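Local coordinates for protein beta-hexosaminidase Amuc_2018 (Akkermansia muciniphila, PDB 6JEB) that cleaves terminal non-reducing N-acetylhexosamine units, such as beta-linked GlcNAc, from N-glycans and chitobiose as a zinc-containing family 20 glycoside hydrolase, at residues 343-348 against 380-385; 318-323 against 391-396; 422-425 against 431-434; 305-310 against 398-403; 373-378 against 415-420. All coordinates share one frame; numbering follows the deposited sequence.

Contact 1: 343-348 against 380-385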
# COMPACT_ATOMS: atom_id res chain seq x y z
N LEU A 343 -11.77 -3.40 8.05
CA LEU A 343 -10.53 -2.81 8.53
C LEU A 343 -9.34 -3.43 7.81
O LEU A 343 -9.26 -4.65 7.66
CB LEU A 343 -10.39 -3.02 10.04
CG LEU A 343 -9.18 -2.34 10.68
CD1 LEU A 343 -9.28 -0.84 10.50
CD2 LEU A 343 -9.08 -2.70 12.16
N ILE A 344 -8.42 -2.57 7.37
CA ILE A 344 -7.11 -2.99 6.89
C ILE A 344 -6.09 -2.48 7.90
O ILE A 344 -6.15 -1.31 8.30
CB ILE A 344 -6.83 -2.47 5.47
CG1 ILE A 344 -7.77 -3.15 4.46
CG2 ILE A 344 -5.37 -2.73 5.08
CD1 ILE A 344 -7.79 -2.48 3.09
N MET A 345 -5.19 -3.34 8.33
CA MET A 345 -4.22 -2.99 9.36
C MET A 345 -2.98 -2.37 8.71
O MET A 345 -2.27 -3.04 7.96
CB MET A 345 -3.84 -4.24 10.16
CG MET A 345 -2.85 -4.00 11.29
SD MET A 345 -3.37 -2.69 12.42
CE MET A 345 -4.89 -3.36 13.10
N ALA A 346 -2.73 -1.09 9.02
CA ALA A 346 -1.55 -0.37 8.53
C ALA A 346 -0.84 0.34 9.68
O ALA A 346 -0.23 1.39 9.49
CB ALA A 346 -1.93 0.62 7.43
N SER A 347 -0.91 -0.24 10.89
CA SER A 347 -0.41 0.41 12.09
C SER A 347 1.00 0.95 11.88
O SER A 347 1.91 0.21 11.50
CB SER A 347 -0.38 -0.58 13.24
OG SER A 347 0.45 -0.07 14.27
N SER A 348 1.17 2.24 12.17
CA SER A 348 2.46 2.88 11.96
C SER A 348 3.55 2.33 12.88
O SER A 348 4.73 2.56 12.62
CB SER A 348 2.34 4.39 12.12
OG SER A 348 1.97 4.74 13.44
N PRO A 380 -1.73 -9.05 12.45
CA PRO A 380 -2.74 -8.04 12.11
C PRO A 380 -3.96 -8.07 13.00
O PRO A 380 -4.61 -7.03 13.18
CB PRO A 380 -3.09 -8.38 10.65
CG PRO A 380 -1.84 -9.00 10.12
CD PRO A 380 -1.33 -9.84 11.26
N ALA A 381 -4.29 -9.23 13.58
CA ALA A 381 -5.42 -9.37 14.48
C ALA A 381 -5.08 -9.06 15.93
O ALA A 381 -5.99 -9.03 16.76
CB ALA A 381 -6.00 -10.78 14.39
N PHE A 382 -3.81 -8.83 16.24
CA PHE A 382 -3.37 -8.52 17.60
C PHE A 382 -3.89 -9.54 18.61
O PHE A 382 -4.31 -9.19 19.72
CB PHE A 382 -3.73 -7.08 17.98
CG PHE A 382 -2.86 -6.07 17.31
CD1 PHE A 382 -3.11 -5.67 16.01
CD2 PHE A 382 -1.77 -5.53 17.97
CE1 PHE A 382 -2.29 -4.75 15.38
CE2 PHE A 382 -0.95 -4.60 17.35
CZ PHE A 382 -1.21 -4.22 16.05
N GLY A 383 -3.86 -10.81 18.22
CA GLY A 383 -4.26 -11.90 19.08
C GLY A 383 -5.75 -12.05 19.30
O GLY A 383 -6.15 -12.91 20.09
N LYS A 384 -6.58 -11.25 18.63
CA LYS A 384 -8.01 -11.29 18.88
C LYS A 384 -8.67 -12.43 18.12
O LYS A 384 -8.24 -12.79 17.02
CB LYS A 384 -8.65 -9.96 18.47
CG LYS A 384 -8.23 -8.78 19.33
CD LYS A 384 -9.16 -7.59 19.12
CE LYS A 384 -9.77 -7.13 20.44
NZ LYS A 384 -11.21 -6.75 20.33
N PRO A 385 -9.71 -13.03 18.69
CA PRO A 385 -10.39 -14.15 18.03
C PRO A 385 -11.22 -13.67 16.84
O PRO A 385 -11.51 -12.49 16.67
CB PRO A 385 -11.27 -14.74 19.13
CG PRO A 385 -11.54 -13.59 20.04
CD PRO A 385 -10.31 -12.73 20.01
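Met345 lays its thioether on Pro380 and Phe382, where a loop packs on the outer side of a barrel strand. The side chain has two deposited conformers, so what follows holds for one of them. The close part lies at Pro380, where the CA atoms of Met345 and Pro380 are 5.9 Å apart and Met345 CB stands 4.2 Å from Pro380 CB. CG of Met345 is anti to the backbone N (chi1 -179°), and the chain then bends at both following torsions. These bends fold Met345 CE back, 3.7 Å from Pro380 O, a carbonyl oxygen buried here with no hydrogen-bond partner in the model. Beyond it Met345 CE approaches the Phe382 ring obliquely, 3.7 Å from CE1, and the two side chains cross at about a right angle. Met345 SD sits at the ring's edge, 5.1 Å from the Phe382 centroid, a Met-aromatic contact. Toward solvent the contact thins: Phe382 is partly exposed, and the chain runs on through exposed Gly383 in a type I' turn from Ala381 to Lys384, closed by a 3.0 Å bond from Lys384 N to Ala381 O. Strand 342-345 lies between strands 320-323 and 392-399 of the TIM barrel; Phe382 also rests on Ala329 and Leu330 of helix 329-339, and Pro380 packs on Arg89 and Tyr90.

Contact 2: 318-323 against 391-396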
# COMPACT_ATOMS: atom_id res chain seq x y z
N GLY A 318 -20.18 -0.84 6.20
CA GLY A 318 -19.77 -1.55 5.01
C GLY A 318 -18.53 -0.99 4.34
O GLY A 318 -17.94 -1.68 3.50
N GLU A 319 -18.13 0.23 4.68
CA GLU A 319 -16.93 0.82 4.10
C GLU A 319 -15.68 0.26 4.78
O GLU A 319 -15.73 -0.25 5.90
CB GLU A 319 -16.97 2.35 4.20
CG GLU A 319 -18.04 2.99 3.31
CD GLU A 319 -18.22 4.50 3.51
OE1 GLU A 319 -17.84 5.03 4.58
OE2 GLU A 319 -18.75 5.16 2.59
N THR A 320 -14.55 0.36 4.09
CA THR A 320 -13.26 -0.10 4.58
C THR A 320 -12.40 1.09 5.00
O THR A 320 -12.28 2.08 4.25
CB THR A 320 -12.54 -0.93 3.52
OG1 THR A 320 -13.25 -2.15 3.31
CG2 THR A 320 -11.12 -1.27 3.96
N VAL A 321 -11.78 0.98 6.18
CA VAL A 321 -10.87 1.99 6.69
C VAL A 321 -9.54 1.33 7.04
O VAL A 321 -9.48 0.12 7.31
CB VAL A 321 -11.46 2.73 7.91
CG1 VAL A 321 -12.78 3.42 7.54
CG2 VAL A 321 -11.64 1.79 9.10
N TYR A 322 -8.47 2.13 7.02
CA TYR A 322 -7.12 1.67 7.33
C TYR A 322 -6.73 2.20 8.71
O TYR A 322 -6.63 3.42 8.90
CB TYR A 322 -6.11 2.21 6.32
CG TYR A 322 -6.21 1.68 4.91
CD1 TYR A 322 -7.29 2.01 4.08
CD2 TYR A 322 -5.20 0.90 4.37
CE1 TYR A 322 -7.35 1.54 2.77
CE2 TYR A 322 -5.25 0.44 3.07
CZ TYR A 322 -6.32 0.77 2.27
OH TYR A 322 -6.35 0.30 0.98
N ALA A 323 -6.46 1.29 9.64
CA ALA A 323 -5.95 1.69 10.95
C ALA A 323 -4.47 1.99 10.84
O ALA A 323 -3.70 1.16 10.34
CB ALA A 323 -6.18 0.56 11.97
N HIS A 391 -13.53 -8.96 10.69
CA HIS A 391 -13.71 -7.86 9.75
C HIS A 391 -12.38 -7.27 9.29
O HIS A 391 -12.38 -6.33 8.49
CB HIS A 391 -14.58 -6.77 10.38
CG HIS A 391 -13.98 -6.16 11.60
ND1 HIS A 391 -13.67 -6.89 12.73
CD2 HIS A 391 -13.61 -4.88 11.87
CE1 HIS A 391 -13.15 -6.09 13.64
NE2 HIS A 391 -13.10 -4.86 13.14
N ILE A 392 -11.26 -7.79 9.78
CA ILE A 392 -9.94 -7.37 9.30
C ILE A 392 -9.68 -8.07 7.97
O ILE A 392 -9.70 -9.31 7.90
CB ILE A 392 -8.84 -7.69 10.32
CG1 ILE A 392 -9.06 -6.90 11.61
CG2 ILE A 392 -7.46 -7.40 9.73
CD1 ILE A 392 -8.14 -7.30 12.75
N ARG A 393 -9.44 -7.28 6.93
CA ARG A 393 -9.23 -7.81 5.59
C ARG A 393 -7.77 -8.11 5.29
O ARG A 393 -7.50 -8.86 4.34
CB ARG A 393 -9.75 -6.82 4.54
CG ARG A 393 -11.23 -6.49 4.67
CD ARG A 393 -11.65 -5.44 3.65
NE ARG A 393 -11.48 -5.90 2.28
CZ ARG A 393 -11.73 -5.15 1.21
NH1 ARG A 393 -12.17 -3.91 1.35
NH2 ARG A 393 -11.55 -5.65 -0.01
N GLY A 394 -6.84 -7.56 6.05
CA GLY A 394 -5.44 -7.86 5.82
C GLY A 394 -4.53 -6.74 6.31
O GLY A 394 -4.85 -6.04 7.27
N VAL A 395 -3.40 -6.62 5.63
CA VAL A 395 -2.29 -5.80 6.10
C VAL A 395 -1.82 -4.93 4.94
O VAL A 395 -1.99 -5.28 3.77
CB VAL A 395 -1.14 -6.69 6.63
CG1 VAL A 395 -0.45 -7.44 5.49
CG2 VAL A 395 -0.16 -5.88 7.46
N HIS A 396 -1.21 -3.79 5.28
CA HIS A 396 -0.88 -2.79 4.27
C HIS A 396 0.26 -1.94 4.80
O HIS A 396 0.15 -1.38 5.89
CB HIS A 396 -2.12 -1.92 4.04
CG HIS A 396 -2.12 -1.12 2.78
ND1 HIS A 396 -2.46 -1.66 1.55
CD2 HIS A 396 -1.90 0.20 2.56
CE1 HIS A 396 -2.42 -0.72 0.63
NE2 HIS A 396 -2.09 0.43 1.22
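Two side-chain bridges, Thr320 to Arg393 and Tyr322 to His396, join strands 320-323 and 392-399 across the interior of the TIM barrel, where strand 342-345 separates their backbones. The nearest CA atoms, those of Tyr322 and His396, are 8.3 Å apart, so side chains alone span the gap. In the first bridge Arg393 NH1 donates to Thr320 OG1 at 2.8 Å, with an N-H...O angle of 145°. The hydroxyl lies close to the guanidinium plane, at its edge, and the arginine reaches it by a bend at chi3 (62°). The second bridge is a T-shaped ring pair with planes 69° apart. Its stem is Tyr322, whose CE2 stands over the centre of the imidazole face, 3.4 Å from His396 CD2. Both rings are fixed at their polar atoms: Tyr322 OH bonds to Gln305 OE1, while His396 ND1 and NE2 pair with Trp92 NE1 and His125 ND1. With an alanine here in place of His396, the Tyr322 edge would probably lose the face it abuts, and Trp92 and His125 their shared hydrogen-bond partner. Ile344 of the intervening strand packs on Thr320, Tyr322 and His396; from farther round the barrel, Gln305 of strand 303-307 touches Thr320 and Arg393, and Trp307 meets the Tyr322 ring.

Contact 3: 422-425 against 431-434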
# COMPACT_ATOMS: atom_id res chain seq x y z
N ALA A 422 4.81 -9.23 4.20
CA ALA A 422 4.24 -10.26 3.34
C ALA A 422 3.89 -11.51 4.14
O ALA A 422 2.82 -12.11 3.95
CB ALA A 422 5.22 -10.61 2.21
N GLU A 423 4.79 -11.92 5.04
CA GLU A 423 4.54 -13.10 5.86
C GLU A 423 3.43 -12.85 6.88
O GLU A 423 2.62 -13.74 7.16
CB GLU A 423 5.85 -13.59 6.50
CG GLU A 423 5.69 -14.85 7.33
CD GLU A 423 6.92 -15.76 7.30
OE1 GLU A 423 7.43 -16.05 6.20
OE2 GLU A 423 7.37 -16.20 8.39
N ALA A 424 3.36 -11.63 7.43
CA ALA A 424 2.28 -11.30 8.35
C ALA A 424 0.91 -11.35 7.67
O ALA A 424 -0.09 -11.75 8.28
CB ALA A 424 2.51 -9.92 8.97
N GLY A 425 0.84 -10.94 6.40
CA GLY A 425 -0.43 -10.97 5.69
C GLY A 425 -0.83 -12.34 5.20
O GLY A 425 -2.02 -12.65 5.12
N VAL A 431 2.53 -21.23 11.63
CA VAL A 431 3.76 -21.49 10.89
C VAL A 431 4.75 -20.35 10.99
O VAL A 431 5.81 -20.39 10.34
CB VAL A 431 3.51 -21.87 9.41
CG1 VAL A 431 2.59 -23.09 9.32
CG2 VAL A 431 2.95 -20.67 8.63
N ARG A 432 4.44 -19.32 11.77
CA ARG A 432 5.29 -18.14 11.86
C ARG A 432 6.22 -18.23 13.06
O ARG A 432 5.82 -18.67 14.14
CB ARG A 432 4.43 -16.88 11.95
CG ARG A 432 3.74 -16.54 10.64
CD ARG A 432 3.01 -15.22 10.72
NE ARG A 432 3.92 -14.11 11.02
CZ ARG A 432 3.54 -12.91 11.43
NH1 ARG A 432 2.24 -12.65 11.58
NH2 ARG A 432 4.45 -11.98 11.69
N SER A 433 7.48 -17.83 12.85
CA SER A 433 8.42 -17.64 13.94
C SER A 433 9.54 -16.73 13.45
O SER A 433 9.93 -16.79 12.28
CB SER A 433 8.99 -18.96 14.47
OG SER A 433 10.07 -19.44 13.69
N TRP A 434 10.04 -15.88 14.35
CA TRP A 434 11.14 -15.00 13.98
C TRP A 434 12.36 -15.80 13.56
O TRP A 434 13.02 -15.47 12.57
CB TRP A 434 11.45 -14.06 15.15
CG TRP A 434 12.74 -13.31 14.98
CD1 TRP A 434 13.86 -13.42 15.75
CD2 TRP A 434 13.05 -12.35 13.95
NE1 TRP A 434 14.84 -12.59 15.29
CE2 TRP A 434 14.37 -11.92 14.19
CE3 TRP A 434 12.34 -11.81 12.88
CZ2 TRP A 434 15.00 -10.97 13.38
CZ3 TRP A 434 12.97 -10.86 12.07
CH2 TRP A 434 14.29 -10.46 12.33
O HOH W 1 8.05 -18.80 9.34
O HOH W 2 -0.01 -13.78 10.06
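Over the backbone of Ala424, near the C-terminal end of helix 417-426, lies the guanidinium of Arg432. The arginine chain is extended to CD and then bends at chi3 (60°), which turns the flat group over the helix. Ala424 CA lies under one face, toward the rim, 3.5 Å from NH1 of Arg432. Glu423 runs past in the opposite direction, its CG anti to the backbone N (chi1 -178°) and 4.2 Å from Arg432 NE. The glutamate chain bends at chi2; its carboxylate plane stands 81° from the guanidinium and makes no salt bridge with it, Glu423 OE2 and Arg432 NE being 4.8 Å apart. Glu423 instead bonds through OE2 to Tyr376 OH and through OE1 to Lys440 NZ and Glu9 N. One water donates to Glu423 OE2 and Val431 O; another donates to Ala424 O, 2.7 Å away, and accepts from Arg432 NH1. NH1 also bonds to Leu378 O, and the guanidinium makes a cation-pi contact with the Tyr376 ring. A leucine in place of Arg432 would probably leave Leu378 O and the second water without their donor and Tyr376 without its cation. The positive group beside the carbonyl end of the helix, with the glutamate near, is likely to be electrostatically favourable without any direct ion pair.

Contact 4: 305-310 against 398-403. With ACM (acetamide), chain C.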
# COMPACT_ATOMS: atom_id res chain seq x y z
N GLN A 305 -12.46 3.97 0.13
CA GLN A 305 -11.73 3.60 1.35
C GLN A 305 -11.18 4.87 1.98
O GLN A 305 -11.12 5.92 1.34
CB GLN A 305 -10.58 2.63 1.07
CG GLN A 305 -10.96 1.39 0.30
CD GLN A 305 -9.78 0.47 0.09
OE1 GLN A 305 -8.66 0.94 -0.15
NE2 GLN A 305 -10.01 -0.83 0.18
N PHE A 306 -10.77 4.76 3.25
CA PHE A 306 -10.34 5.93 4.01
C PHE A 306 -9.23 5.54 4.98
O PHE A 306 -9.20 4.41 5.48
CB PHE A 306 -11.48 6.50 4.87
CG PHE A 306 -12.76 6.72 4.12
CD1 PHE A 306 -13.67 5.68 3.97
CD2 PHE A 306 -13.06 7.96 3.59
CE1 PHE A 306 -14.86 5.87 3.28
CE2 PHE A 306 -14.25 8.15 2.90
CZ PHE A 306 -15.15 7.11 2.75
N TRP A 307 -8.34 6.50 5.27
CA TRP A 307 -7.49 6.39 6.46
C TRP A 307 -8.38 6.58 7.68
O TRP A 307 -9.08 7.59 7.79
CB TRP A 307 -6.39 7.46 6.45
CG TRP A 307 -5.45 7.38 5.28
CD1 TRP A 307 -5.34 8.28 4.26
CD2 TRP A 307 -4.47 6.36 5.02
NE1 TRP A 307 -4.37 7.87 3.37
CE2 TRP A 307 -3.82 6.70 3.82
CE3 TRP A 307 -4.08 5.19 5.70
CZ2 TRP A 307 -2.81 5.92 3.27
CZ3 TRP A 307 -3.07 4.41 5.15
CH2 TRP A 307 -2.44 4.78 3.95
N TYR A 308 -8.37 5.61 8.60
CA TYR A 308 -9.19 5.73 9.80
C TYR A 308 -8.63 6.82 10.72
O TYR A 308 -7.45 6.80 11.07
CB TYR A 308 -9.19 4.40 10.55
CG TYR A 308 -10.12 4.39 11.74
CD1 TYR A 308 -11.47 4.65 11.58
CD2 TYR A 308 -9.65 4.11 13.01
CE1 TYR A 308 -12.34 4.63 12.67
CE2 TYR A 308 -10.51 4.10 14.11
CZ TYR A 308 -11.85 4.36 13.93
OH TYR A 308 -12.72 4.34 15.00
N GLU A 309 -9.49 7.76 11.11
CA GLU A 309 -9.06 8.89 11.93
C GLU A 309 -9.63 8.87 13.34
O GLU A 309 -9.60 9.90 14.03
CB GLU A 309 -9.32 10.23 11.22
CG GLU A 309 -8.36 10.48 10.05
CD GLU A 309 -6.93 10.71 10.52
OE1 GLU A 309 -6.52 11.88 10.67
OE2 GLU A 309 -6.20 9.73 10.75
N GLY A 310 -10.12 7.72 13.79
CA GLY A 310 -10.50 7.55 15.18
C GLY A 310 -11.93 7.91 15.53
O GLY A 310 -12.31 7.77 16.70
N PRO A 398 2.59 1.34 4.02
CA PRO A 398 2.94 2.50 3.20
C PRO A 398 4.43 2.81 3.25
O PRO A 398 5.06 2.77 4.31
CB PRO A 398 2.15 3.65 3.85
CG PRO A 398 1.20 2.99 4.83
CD PRO A 398 1.83 1.70 5.23
N VAL A 399 4.98 3.17 2.09
CA VAL A 399 6.35 3.65 2.02
C VAL A 399 6.32 5.14 1.70
O VAL A 399 6.61 5.56 0.57
CB VAL A 399 7.22 2.85 1.03
CG1 VAL A 399 8.70 3.05 1.35
CG2 VAL A 399 6.87 1.35 1.08
N TRP A 400 5.95 5.95 2.69
CA TRP A 400 5.81 7.38 2.49
C TRP A 400 7.13 7.97 2.02
O TRP A 400 8.20 7.57 2.47
CB TRP A 400 5.39 8.05 3.79
CG TRP A 400 4.08 7.56 4.33
CD1 TRP A 400 3.88 6.72 5.39
CD2 TRP A 400 2.78 7.90 3.83
NE1 TRP A 400 2.53 6.51 5.58
CE2 TRP A 400 1.83 7.24 4.64
CE3 TRP A 400 2.33 8.72 2.78
CZ2 TRP A 400 0.46 7.34 4.42
CZ3 TRP A 400 0.97 8.84 2.57
CH2 TRP A 400 0.05 8.16 3.39
N ALA A 401 7.05 8.94 1.10
CA ALA A 401 8.24 9.35 0.35
C ALA A 401 8.60 10.82 0.51
O ALA A 401 9.33 11.35 -0.33
CB ALA A 401 8.12 8.96 -1.12
N GLU A 402 8.14 11.49 1.58
CA GLU A 402 8.62 12.84 1.84
C GLU A 402 10.14 12.90 1.70
O GLU A 402 10.69 13.85 1.12
CB GLU A 402 8.24 13.31 3.25
CG GLU A 402 6.76 13.63 3.48
CD GLU A 402 5.98 12.44 4.02
OE1 GLU A 402 6.38 11.29 3.74
OE2 GLU A 402 4.97 12.66 4.73
N ARG A 403 10.83 11.89 2.23
CA ARG A 403 12.29 11.89 2.31
C ARG A 403 12.93 10.78 1.48
O ARG A 403 14.10 10.44 1.72
CB ARG A 403 12.73 11.77 3.77
CG ARG A 403 12.28 12.90 4.67
CD ARG A 403 13.10 14.16 4.43
NE ARG A 403 12.80 15.16 5.45
CZ ARG A 403 13.54 16.24 5.67
NH1 ARG A 403 14.62 16.47 4.93
NH2 ARG A 403 13.21 17.08 6.64
C1 ACM C . -1.11 9.13 7.21
O ACM C . -0.15 8.66 7.75
N ACM C . -1.15 10.55 7.03
C2 ACM C . -2.29 8.31 6.72
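The backbones stay well apart, Trp307 CA and Pro398 CA being 11.6 Å from each other, and two barrel strands, 320-323 and 342-345, intervene between 303-307 and 392-399. Side chains close the distance. Trp307 and Trp400 come from opposite directions, each with its indole swung anti to its own carbonyl carbon (chi1 -61° in both). Trp307 CZ2 meets Trp400 CH2 at 3.6 Å, the six-membered rings being tilted by 45°, an oblique meeting of the two indoles. Pro398 adds a lighter touch, its CG lying 4.2 Å from Trp307 CH2. At the C-terminal mouth of this TIM barrel, the usual site of its catalytic residues, the two indoles help wall the pocket that holds acetamide. The acetamide methyl C2 sits over the face of Trp307, 3.4 Å from CD2, whereas its oxygen O approaches Trp400 obliquely, 3.6 Å from CZ2. Asp257 OD2 and Tyr352 OH hydrogen-bond the same molecule, consistent with acetamide occupying the place of the substrate's N-acetyl group. Glu187 OE2 holds Trp307 NE1 and so helps fix the rotation of that indole, while Met96 packs on Trp307, Pro398 and Trp400, and Arg101 and Tyr352 lie against Trp400.

Contact 5: 373-378 against 415-420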
# COMPACT_ATOMS: atom_id res chain seq x y z
N GLN A 373 12.87 -6.98 13.10
CA GLN A 373 12.30 -7.84 14.14
C GLN A 373 10.99 -7.29 14.68
O GLN A 373 10.04 -8.04 14.91
CB GLN A 373 13.32 -8.05 15.27
CG GLN A 373 12.88 -9.09 16.27
CD GLN A 373 14.01 -9.51 17.21
OE1 GLN A 373 15.15 -9.06 17.07
NE2 GLN A 373 13.69 -10.38 18.15
N LYS A 374 10.92 -5.97 14.88
CA LYS A 374 9.68 -5.35 15.33
C LYS A 374 8.58 -5.56 14.30
O LYS A 374 7.45 -5.94 14.63
CB LYS A 374 9.90 -3.85 15.56
CG LYS A 374 8.62 -3.06 15.79
CD LYS A 374 7.92 -3.51 17.06
CE LYS A 374 6.75 -2.60 17.38
NZ LYS A 374 6.18 -2.89 18.73
N CYS A 375 8.91 -5.31 13.03
CA CYS A 375 7.95 -5.52 11.96
C CYS A 375 7.40 -6.94 11.98
O CYS A 375 6.18 -7.14 11.89
CB CYS A 375 8.66 -5.21 10.64
SG CYS A 375 7.60 -5.18 9.23
N TYR A 376 8.28 -7.94 12.11
CA TYR A 376 7.85 -9.33 12.11
C TYR A 376 6.96 -9.66 13.30
O TYR A 376 6.20 -10.64 13.25
CB TYR A 376 9.06 -10.29 12.03
CG TYR A 376 8.57 -11.67 11.69
CD1 TYR A 376 8.30 -12.01 10.37
CD2 TYR A 376 8.31 -12.61 12.68
CE1 TYR A 376 7.79 -13.24 10.04
CE2 TYR A 376 7.80 -13.85 12.36
CZ TYR A 376 7.54 -14.17 11.04
OH TYR A 376 7.02 -15.40 10.72
N ASP A 377 7.01 -8.87 14.37
CA ASP A 377 6.14 -9.14 15.51
C ASP A 377 4.67 -8.86 15.21
O ASP A 377 3.82 -9.18 16.04
CB ASP A 377 6.61 -8.36 16.73
CG ASP A 377 6.11 -8.96 18.03
OD1 ASP A 377 6.29 -10.18 18.24
OD2 ASP A 377 5.54 -8.21 18.85
N LEU A 378 4.35 -8.29 14.05
CA LEU A 378 2.97 -7.92 13.74
C LEU A 378 2.10 -9.16 13.52
O LEU A 378 2.38 -9.99 12.65
CB LEU A 378 2.92 -7.06 12.48
CG LEU A 378 1.51 -6.71 12.01
CD1 LEU A 378 0.79 -5.84 13.04
CD2 LEU A 378 1.57 -6.02 10.65
N TYR A 415 12.48 -2.73 1.78
CA TYR A 415 12.99 -4.08 1.99
C TYR A 415 14.15 -4.07 2.98
O TYR A 415 14.93 -3.12 3.01
CB TYR A 415 13.45 -4.70 0.66
CG TYR A 415 12.27 -5.02 -0.22
CD1 TYR A 415 11.61 -6.24 -0.11
CD2 TYR A 415 11.75 -4.07 -1.10
CE1 TYR A 415 10.50 -6.52 -0.86
CE2 TYR A 415 10.63 -4.35 -1.87
CZ TYR A 415 10.01 -5.57 -1.74
OH TYR A 415 8.89 -5.86 -2.48
N PRO A 416 14.30 -5.12 3.80
CA PRO A 416 13.51 -6.36 3.82
C PRO A 416 12.23 -6.32 4.66
O PRO A 416 11.60 -7.36 4.79
CB PRO A 416 14.47 -7.37 4.45
CG PRO A 416 15.26 -6.54 5.40
CD PRO A 416 15.49 -5.24 4.66
N ARG A 417 11.85 -5.18 5.24
CA ARG A 417 10.64 -5.18 6.07
C ARG A 417 9.40 -5.60 5.29
O ARG A 417 8.52 -6.26 5.85
CB ARG A 417 10.45 -3.85 6.79
CG ARG A 417 11.44 -3.69 7.95
CD ARG A 417 11.38 -2.30 8.57
NE ARG A 417 11.71 -1.27 7.58
CZ ARG A 417 11.72 0.03 7.84
NH1 ARG A 417 11.45 0.48 9.06
NH2 ARG A 417 12.01 0.89 6.87
N ALA A 418 9.33 -5.28 3.99
CA ALA A 418 8.19 -5.74 3.20
C ALA A 418 8.09 -7.27 3.18
O ALA A 418 6.98 -7.80 3.05
CB ALA A 418 8.26 -5.19 1.77
N CYS A 419 9.22 -7.97 3.29
CA CYS A 419 9.18 -9.44 3.38
C CYS A 419 8.46 -9.88 4.65
O CYS A 419 7.71 -10.87 4.63
CB CYS A 419 10.61 -10.00 3.39
SG CYS A 419 11.64 -9.45 2.02
N ALA A 420 8.70 -9.18 5.76
CA ALA A 420 8.03 -9.50 7.01
C ALA A 420 6.54 -9.18 6.93
O ALA A 420 5.70 -9.96 7.39
CB ALA A 420 8.68 -8.75 8.17
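Ala420 sets its methyl against the edge of the Tyr376 ring, CB lying near the ring plane and 4.0 Å from CD1. The two helices come close at this point, with the CA atoms of Tyr376 and Ala420 5.1 Å apart, and a side chain as small as alanine's fits the approach. On the same methyl rests the sulfur of Cys375, SG being 3.9 Å from Ala420 CB. Cys375 has two deposited conformers; in the one described SG is anti to the backbone N (chi1 -172°) and faces helix 417-426. Cys375 SG also lies 3.7 Å from Arg417 O, which is not a hydrogen bond, and 4.0 Å from Arg417 CB. The aliphatic base of Arg417 thus completes the apolar surface, CG standing 4.2 Å from Cys375 CB. A bend at chi3 carries its guanidinium off to Thr370 O through NH1 and to Arg413 O and Phe355 O through NH2. The contact joins helix 372-376 to the first turn of helix 417-426, just past the cis peptide before Pro416; Phe437 of helix 434-452 stacks on Tyr376 and touches Ala420. No hydrogen bond crosses between the segments, so methyl, sulfur and ring edge meet by van der Waals contact alone, while NH1 and NH2 of Arg417 are bonded to backbone carbonyls.

From the N terminus, strand 303-307 opens contact 4, strand 320-323 opens contact 2 and strand 342-345 opens contact 1. They close in reverse order: contact 1 at 380-385, contact 2 at 391-396 and contact 4 at 398-403, so contact 1 lies within contact 2 and both within contact 4. Contact 5 begins at 373-378, inside all three, and closes only at 415-420, crossing each of them. Contact 3 follows in series, closing a short loop from helix 417-426 to the residues before helix 434-452. Contacts 1, 2 and 4 tie parallel barrel strands to a loop or to one another; contacts 5 and 3 share helix 417-426 on the periphery and meet through Tyr376 and Leu378.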